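Local atomic coordinates of spydx (Streptococcus pyogenes, PDB entry 2J43), a protein that binds host lung glycogen through its family 41 carbohydrate-binding modules, a part of a larger pullulanase that probably hydrolyses alpha-1,6-glucosidic linkages. Residues L23-D28 against L55-A60. Residues are numbered along the deposited sequence; the frame is centred on the assembly and turned at random.
Sequences LWVWGD and LDVPLA
The flat carbonyl group of Asp28 receives the N-H of Ala60 from above its plane, 50° out of it; the bond is nearly straight (169°), with Ala60 N 3.0 Å from Asp28 O. Away from this contact, the Trp24 ring has Trp26 CZ3 in plane at its edge and meets Trp36 edge-to-face. The small methyl of Ala60 fits against the same carbonyl, its CB 3.5 Å from Asp28 O, and Leu59 CD2 borders it. The carboxylate of Asp28 turns to other donors, OD2 accepting the backbone N-H groups of Gln65 and Gln66. Between the strands the contact is purely aliphatic. With CG anti to the backbone N (chi1 -177°), Leu23 carries its CD2 methyl to 3.8 Å from Leu55 CD2, the two side chains running past each other in opposite directions; leucine is long enough for such ends to meet midway. Leu23 CD2 also lies 3.7 Å from Val57 CG2. Val25 and Val57, compact branched residues suited to strands, meet more loosely, CG1 to CG1 at 4.3 Å. With axes 9.6 Å apart, strands 23-27 and 55-58 belong to different sheets; their facing methyls help form the hydrophobic core of the chain's first beta-sandwich, the fold of family 41 carbohydrate-binding modules.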
ATOM      1  N   LEU A  23       3.769   6.289 -21.270  1.00 10.50           N
ATOM      2  CA  LEU A  23       4.382   5.475 -20.201  1.00 10.75           C
ATOM      3  C   LEU A  23       5.294   4.471 -20.888  1.00 10.94           C
ATOM      4  O   LEU A  23       4.863   3.534 -21.538  1.00 11.47           O
ATOM      5  CB  LEU A  23       3.330   4.731 -19.393  1.00 10.86           C
ATOM      6  CG  LEU A  23       3.820   3.912 -18.206  1.00 12.59           C
ATOM      7  CD1 LEU A  23       4.571   4.821 -17.237  1.00 14.76           C
ATOM      8  CD2 LEU A  23       2.679   3.183 -17.456  1.00 13.89           C
ATOM      9  N   TRP A  24       6.588   4.644 -20.666  1.00 11.61           N
ATOM     10  CA  TRP A  24       7.663   3.915 -21.325  1.00 11.06           C
ATOM     11  C   TRP A  24       8.225   2.925 -20.279  1.00 10.59           C
ATOM     12  O   TRP A  24       8.572   3.336 -19.185  1.00 10.86           O
ATOM     13  CB  TRP A  24       8.752   4.893 -21.779  1.00  9.94           C
ATOM     14  CG  TRP A  24       9.886   4.213 -22.494  1.00 11.05           C
ATOM     15  CD1 TRP A  24      10.997   3.625 -21.935  1.00 12.19           C
ATOM     16  CD2 TRP A  24      10.020   4.087 -23.904  1.00 10.57           C
ATOM     17  NE1 TRP A  24      11.784   3.107 -22.943  1.00 11.65           N
ATOM     18  CE2 TRP A  24      11.200   3.360 -24.160  1.00 11.50           C
ATOM     19  CE3 TRP A  24       9.225   4.496 -25.001  1.00 10.37           C
ATOM     20  CZ2 TRP A  24      11.619   3.043 -25.461  1.00 10.65           C
ATOM     21  CZ3 TRP A  24       9.634   4.188 -26.290  1.00 12.84           C
ATOM     22  CH2 TRP A  24      10.823   3.462 -26.523  1.00 12.50           C
ATOM     23  N   VAL A  25       8.192   1.620 -20.567  1.00 10.96           N
ATOM     24  CA  VAL A  25       8.448   0.594 -19.563  1.00 10.67           C
ATOM     25  C   VAL A  25       9.534  -0.412 -19.970  1.00 11.35           C
ATOM     26  O   VAL A  25       9.702  -0.729 -21.145  1.00 12.28           O
ATOM     27  CB  VAL A  25       7.152  -0.169 -19.191  1.00 12.66           C
ATOM     28  CG1 VAL A  25       6.139   0.772 -18.594  1.00 12.75           C
ATOM     29  CG2 VAL A  25       6.542  -0.842 -20.416  1.00 12.77           C
ATOM     30  N   TRP A  26      10.254  -0.879 -18.966  1.00 11.78           N
ATOM     31  CA  TRP A  26      11.225  -1.937 -19.141  1.00 11.05           C
ATOM     32  C   TRP A  26      11.356  -2.786 -17.903  1.00 11.26           C
ATOM     33  O   TRP A  26      10.594  -2.639 -16.938  1.00 11.92           O
ATOM     34  CB  TRP A  26      12.528  -1.356 -19.617  1.00 12.48           C
ATOM     35  CG  TRP A  26      13.294  -0.400 -18.700  1.00  9.83           C
ATOM     36  CD1 TRP A  26      14.420  -0.707 -18.006  1.00 10.79           C
ATOM     37  CD2 TRP A  26      13.064   1.025 -18.443  1.00  9.22           C
ATOM     38  NE1 TRP A  26      14.889   0.389 -17.335  1.00 13.19           N
ATOM     39  CE2 TRP A  26      14.106   1.470 -17.593  1.00 11.88           C
ATOM     40  CE3 TRP A  26      12.106   1.954 -18.844  1.00 11.47           C
ATOM     41  CZ2 TRP A  26      14.206   2.782 -17.133  1.00 12.27           C
ATOM     42  CZ3 TRP A  26      12.218   3.255 -18.383  1.00 12.21           C
ATOM     43  CH2 TRP A  26      13.249   3.648 -17.533  1.00 11.94           C
ATOM     44  N   GLY A  27      12.306  -3.710 -17.895  1.00 12.57           N
ATOM     45  CA  GLY A  27      12.366  -4.684 -16.826  1.00 12.58           C
ATOM     46  C   GLY A  27      11.357  -5.801 -17.066  1.00 13.16           C
ATOM     47  O   GLY A  27      11.133  -6.232 -18.190  1.00 15.00           O
ATOM     48  N   ASP A  28      10.742  -6.254 -15.983  1.00 12.71           N
ATOM     49  CA  ASP A  28       9.958  -7.498 -16.002  1.00 13.60           C
ATOM     50  C   ASP A  28       8.522  -7.257 -16.446  1.00 13.43           C
ATOM     51  O   ASP A  28       7.575  -7.681 -15.806  1.00 14.51           O
ATOM     52  CB  ASP A  28      10.019  -8.184 -14.627  1.00 14.34           C
ATOM     53  CG  ASP A  28      11.421  -8.615 -14.272  1.00 16.02           C
ATOM     54  OD1 ASP A  28      12.187  -9.005 -15.187  1.00 17.48           O
ATOM     55  OD2 ASP A  28      11.837  -8.566 -13.115  1.00 18.64           O
ATOM     56  N   LEU A  55      -3.183   3.158 -14.815  1.00 17.20           N
ATOM     57  CA  LEU A  55      -2.899   2.510 -16.073  1.00 16.98           C
ATOM     58  C   LEU A  55      -2.321   1.118 -15.750  1.00 18.70           C
ATOM     59  O   LEU A  55      -1.403   1.031 -14.910  1.00 17.52           O
ATOM     60  CB  LEU A  55      -1.940   3.400 -16.856  1.00 18.75           C
ATOM     61  CG  LEU A  55      -1.575   2.975 -18.253  1.00 18.63           C
ATOM     62  CD1 LEU A  55      -2.776   2.643 -19.135  1.00 18.29           C
ATOM     63  CD2 LEU A  55      -0.772   4.119 -18.840  1.00 18.23           C
ATOM     64  N   ASP A  56      -2.849   0.067 -16.374  1.00 17.53           N
ATOM     65  CA  ASP A  56      -2.428  -1.319 -16.163  1.00 18.68           C
ATOM     66  C   ASP A  56      -1.337  -1.704 -17.138  1.00 19.80           C
ATOM     67  O   ASP A  56      -1.488  -1.494 -18.364  1.00 21.95           O
ATOM     68  CB  ASP A  56      -3.570  -2.289 -16.335  1.00 19.64           C
ATOM     69  CG  ASP A  56      -4.615  -2.149 -15.266  1.00 20.71           C
ATOM     70  OD1 ASP A  56      -4.342  -1.516 -14.204  1.00 19.50           O
ATOM     71  OD2 ASP A  56      -5.767  -2.569 -15.420  1.00 25.38           O
ATOM     72  N   VAL A  57      -0.225  -2.189 -16.599  1.00 17.75           N
ATOM     73  CA  VAL A  57       0.956  -2.549 -17.383  1.00 17.28           C
ATOM     74  C   VAL A  57       1.090  -4.084 -17.343  1.00 16.55           C
ATOM     75  O   VAL A  57       1.338  -4.646 -16.288  1.00 17.34           O
ATOM     76  CB  VAL A  57       2.233  -1.950 -16.818  1.00 16.48           C
ATOM     77  CG1 VAL A  57       3.448  -2.388 -17.665  1.00 16.48           C
ATOM     78  CG2 VAL A  57       2.174  -0.394 -16.766  1.00 17.33           C
ATOM     79  N   PRO A  58       0.930  -4.779 -18.470  1.00 16.18           N
ATOM     80  CA  PRO A  58       1.136  -6.221 -18.485  1.00 16.66           C
ATOM     81  C   PRO A  58       2.553  -6.576 -18.053  1.00 15.72           C
ATOM     82  O   PRO A  58       3.534  -5.979 -18.495  1.00 14.59           O
ATOM     83  CB  PRO A  58       0.891  -6.602 -19.965  1.00 16.82           C
ATOM     84  CG  PRO A  58      -0.021  -5.537 -20.448  1.00 18.47           C
ATOM     85  CD  PRO A  58       0.504  -4.287 -19.794  1.00 18.06           C
ATOM     86  N   LEU A  59       2.647  -7.580 -17.186  1.00 15.73           N
ATOM     87  CA  LEU A  59       3.919  -8.035 -16.645  1.00 16.53           C
ATOM     88  C   LEU A  59       4.430  -9.314 -17.299  1.00 16.87           C
ATOM     89  O   LEU A  59       3.678 -10.028 -17.916  1.00 18.28           O
ATOM     90  CB  LEU A  59       3.820  -8.293 -15.138  1.00 15.91           C
ATOM     91  CG  LEU A  59       3.535  -7.071 -14.269  1.00 16.34           C
ATOM     92  CD1 LEU A  59       3.413  -7.491 -12.822  1.00 17.72           C
ATOM     93  CD2 LEU A  59       4.624  -5.971 -14.457  1.00 18.87           C
ATOM     94  N   ALA A  60       5.701  -9.561 -17.146  1.00 16.52           N
ATOM     95  CA  ALA A  60       6.338 -10.723 -17.756  1.00 18.48           C
ATOM     96  C   ALA A  60       5.677 -12.004 -17.275  1.00 19.19           C
ATOM     97  O   ALA A  60       5.318 -12.121 -16.116  1.00 18.99           O
ATOM     98  CB  ALA A  60       7.771 -10.738 -17.422  1.00 17.67           C
TER